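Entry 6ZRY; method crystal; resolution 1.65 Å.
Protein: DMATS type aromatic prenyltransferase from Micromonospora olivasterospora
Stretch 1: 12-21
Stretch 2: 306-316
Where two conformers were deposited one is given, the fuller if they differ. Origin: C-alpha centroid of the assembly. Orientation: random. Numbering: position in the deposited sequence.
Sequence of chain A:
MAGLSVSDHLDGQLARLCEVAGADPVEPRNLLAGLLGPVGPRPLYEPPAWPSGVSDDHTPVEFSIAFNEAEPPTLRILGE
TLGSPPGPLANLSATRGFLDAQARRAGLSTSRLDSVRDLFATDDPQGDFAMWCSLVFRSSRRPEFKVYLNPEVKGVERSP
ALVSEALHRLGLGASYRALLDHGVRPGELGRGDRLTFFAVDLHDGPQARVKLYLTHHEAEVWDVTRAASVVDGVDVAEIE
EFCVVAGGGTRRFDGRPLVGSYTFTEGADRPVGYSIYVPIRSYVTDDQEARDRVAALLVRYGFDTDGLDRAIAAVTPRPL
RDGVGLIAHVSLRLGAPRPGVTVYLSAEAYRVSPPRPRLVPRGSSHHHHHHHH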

# COMPACT_ATOMS: atom_id res chain seq x y z
N GLY A 12 -12.01 8.29 -14.26
CA GLY A 12 -13.22 8.92 -13.67
C GLY A 12 -13.18 8.88 -12.15
O GLY A 12 -13.48 9.87 -11.53
N GLN A 13 -12.83 7.74 -11.58
CA GLN A 13 -12.66 7.57 -10.12
C GLN A 13 -11.63 8.59 -9.62
O GLN A 13 -11.93 9.29 -8.64
CB GLN A 13 -12.27 6.13 -9.82
CG GLN A 13 -13.37 5.13 -10.10
CD GLN A 13 -12.94 3.70 -9.97
OE1 GLN A 13 -11.88 3.32 -10.45
NE2 GLN A 13 -13.76 2.89 -9.34
N LEU A 14 -10.45 8.66 -10.23
CA LEU A 14 -9.38 9.58 -9.76
C LEU A 14 -9.86 11.04 -9.85
O LEU A 14 -9.56 11.81 -8.95
CB LEU A 14 -8.11 9.38 -10.57
CG LEU A 14 -6.95 10.27 -10.15
CD1 LEU A 14 -6.65 10.10 -8.68
CD2 LEU A 14 -5.70 9.99 -10.98
N ALA A 15 -10.48 11.43 -10.95
CA ALA A 15 -10.97 12.82 -11.18
C ALA A 15 -11.90 13.22 -10.02
O ALA A 15 -11.72 14.30 -9.45
CB ALA A 15 -11.64 12.91 -12.52
N ARG A 16 -12.83 12.34 -9.65
CA ARG A 16 -13.79 12.60 -8.56
C ARG A 16 -13.05 12.61 -7.22
O ARG A 16 -13.35 13.49 -6.38
CB ARG A 16 -14.96 11.61 -8.64
CG ARG A 16 -15.86 11.81 -9.85
CD ARG A 16 -17.07 10.91 -9.79
NE ARG A 16 -16.71 9.51 -9.86
CZ ARG A 16 -16.61 8.78 -10.99
NH1 ARG A 16 -16.25 7.50 -10.93
NH2 ARG A 16 -16.87 9.33 -12.18
N LEU A 17 -12.09 11.71 -7.01
CA LEU A 17 -11.37 11.63 -5.71
C LEU A 17 -10.55 12.93 -5.50
O LEU A 17 -10.38 13.36 -4.31
CB LEU A 17 -10.44 10.42 -5.74
CG LEU A 17 -11.09 9.09 -5.39
CD1 LEU A 17 -10.10 7.96 -5.60
CD2 LEU A 17 -11.59 9.08 -3.95
N CYS A 18 -10.00 13.46 -6.58
CA CYS A 18 -9.18 14.70 -6.57
C CYS A 18 -10.03 15.86 -6.05
O CYS A 18 -9.51 16.64 -5.21
CB CYS A 18 -8.61 15.01 -7.94
SG CYS A 18 -7.12 14.07 -8.32
N GLU A 19 -11.27 15.96 -6.54
CA GLU A 19 -12.24 17.02 -6.14
C GLU A 19 -12.53 16.86 -4.66
O GLU A 19 -12.52 17.86 -3.95
CB GLU A 19 -13.54 16.92 -6.91
CG GLU A 19 -13.40 17.27 -8.38
CD GLU A 19 -14.63 17.93 -8.98
OE1 GLU A 19 -15.72 17.35 -8.86
OE2 GLU A 19 -14.50 19.03 -9.57
N VAL A 20 -12.77 15.63 -4.21
CA VAL A 20 -13.05 15.33 -2.78
C VAL A 20 -11.88 15.85 -1.92
O VAL A 20 -12.16 16.51 -0.91
CB VAL A 20 -13.33 13.82 -2.56
CG1 VAL A 20 -13.34 13.45 -1.09
CG2 VAL A 20 -14.62 13.39 -3.22
N ALA A 21 -10.63 15.59 -2.32
CA ALA A 21 -9.41 15.89 -1.54
C ALA A 21 -8.92 17.33 -1.81
O ALA A 21 -8.03 17.81 -1.06
CB ALA A 21 -8.33 14.88 -1.87
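Stretch 2 306-316: DGLDRAIAAVT

Stretch 2 is helical through Val-315, in a helix that begins before Asp-306, and runs nearly antiparallel to the helix of stretch 1, at 162° between N-to-C directions; Thr-316 then leaves helical geometry in an extended conformation. The axes approach to 8.4 Å, a close approach, with Ala-314 pointing toward stretch 1, Ala-311 sideways to it, and Gly-307 touched through its O.

Because the helices run in nearly opposite senses, the start of stretch 1 meets the end of stretch 2, where the last carbonyls of a helix typically lack partners from a following turn. Gln-13 uses this: its CB points sideways, but the side chain reaches over so that NE2 donates to Val-315 O at 3.0 Å. One turn on, Arg-16 lays its CB 3.6 Å from Ala-314 CB, then sends NE to Ala-314 O at 2.7 Å, with a weak second bond from NH1 to the same oxygen at 3.1 Å.

Leu-17 fills the buried side, its CD2 3.9 Å from Ala-311 CB and its CD1 3.9 Å from Val-315 CG2. Val-20 is the knob, seated among Gly-307, Arg-310, Ala-311 and Ala-314: CG1 lies 3.8 Å from Gly-307 O, and CG2 lies 4.1 Å from Ala-314 CB and over one face of the Arg-310 guanidinium. The rule is apolar packing from Leu-17 and Val-20, with the polar ends of Gln-13 and Arg-16 bound to the last carbonyls of the other helix.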

# COMPACT_ATOMS: atom_id res chain seq x y z
N ASP A 306 -17.70 12.89 6.53
CA ASP A 306 -18.12 13.49 5.24
C ASP A 306 -17.06 13.20 4.16
O ASP A 306 -17.44 12.88 3.04
CB ASP A 306 -18.37 14.99 5.38
CG ASP A 306 -19.66 15.33 6.11
OD1 ASP A 306 -20.48 14.39 6.34
OD2 ASP A 306 -19.84 16.51 6.43
N GLY A 307 -15.77 13.30 4.51
CA GLY A 307 -14.66 13.04 3.58
C GLY A 307 -14.67 11.59 3.12
O GLY A 307 -14.50 11.34 1.91
N LEU A 308 -14.86 10.68 4.07
CA LEU A 308 -14.95 9.22 3.84
C LEU A 308 -16.13 8.93 2.89
O LEU A 308 -15.93 8.24 1.89
CB LEU A 308 -15.16 8.52 5.18
CG LEU A 308 -15.54 7.05 5.07
CD1 LEU A 308 -14.37 6.23 4.61
CD2 LEU A 308 -16.08 6.53 6.38
N ASP A 309 -17.32 9.41 3.23
CA ASP A 309 -18.54 9.13 2.44
C ASP A 309 -18.41 9.74 1.04
O ASP A 309 -18.85 9.11 0.12
CB ASP A 309 -19.79 9.57 3.17
CG ASP A 309 -20.01 8.78 4.44
OD1 ASP A 309 -19.55 7.62 4.49
OD2 ASP A 309 -20.59 9.33 5.36
N ARG A 310 -17.81 10.91 0.90
CA ARG A 310 -17.62 11.54 -0.43
C ARG A 310 -16.57 10.73 -1.22
O ARG A 310 -16.79 10.53 -2.46
CB ARG A 310 -17.26 13.02 -0.29
CG ARG A 310 -18.46 13.88 0.13
CD ARG A 310 -18.36 15.36 -0.22
NE ARG A 310 -17.04 15.94 -0.01
CZ ARG A 310 -16.28 16.53 -0.97
NH1 ARG A 310 -15.09 17.02 -0.65
NH2 ARG A 310 -16.71 16.63 -2.22
N ALA A 311 -15.51 10.25 -0.58
CA ALA A 311 -14.47 9.45 -1.29
C ALA A 311 -15.11 8.14 -1.77
O ALA A 311 -14.88 7.75 -2.90
CB ALA A 311 -13.26 9.21 -0.41
N ILE A 312 -15.89 7.49 -0.94
CA ILE A 312 -16.58 6.22 -1.30
C ILE A 312 -17.45 6.49 -2.53
O ILE A 312 -17.32 5.74 -3.51
CB ILE A 312 -17.37 5.66 -0.10
CG1 ILE A 312 -16.45 5.08 0.99
CG2 ILE A 312 -18.40 4.63 -0.54
CD1 ILE A 312 -17.14 4.91 2.35
N ALA A 313 -18.29 7.52 -2.47
CA ALA A 313 -19.25 7.86 -3.55
C ALA A 313 -18.50 8.20 -4.84
O ALA A 313 -19.03 7.89 -5.94
CB ALA A 313 -20.12 9.01 -3.12
N ALA A 314 -17.33 8.83 -4.74
CA ALA A 314 -16.46 9.18 -5.90
C ALA A 314 -16.03 7.89 -6.60
O ALA A 314 -15.96 7.90 -7.86
CB ALA A 314 -15.27 9.99 -5.46
N VAL A 315 -15.71 6.85 -5.85
CA VAL A 315 -15.18 5.58 -6.43
C VAL A 315 -16.34 4.78 -7.05
O VAL A 315 -16.17 4.27 -8.15
CB VAL A 315 -14.36 4.78 -5.42
CG1 VAL A 315 -14.01 3.39 -5.95
CG2 VAL A 315 -13.12 5.55 -5.06
N THR A 316 -17.48 4.68 -6.39
CA THR A 316 -18.59 3.91 -6.95
C THR A 316 -19.90 4.39 -6.37
O THR A 316 -20.00 4.67 -5.16
CB THR A 316 -18.40 2.41 -6.70
OG1 THR A 316 -19.51 1.73 -7.28
CG2 THR A 316 -18.29 2.05 -5.23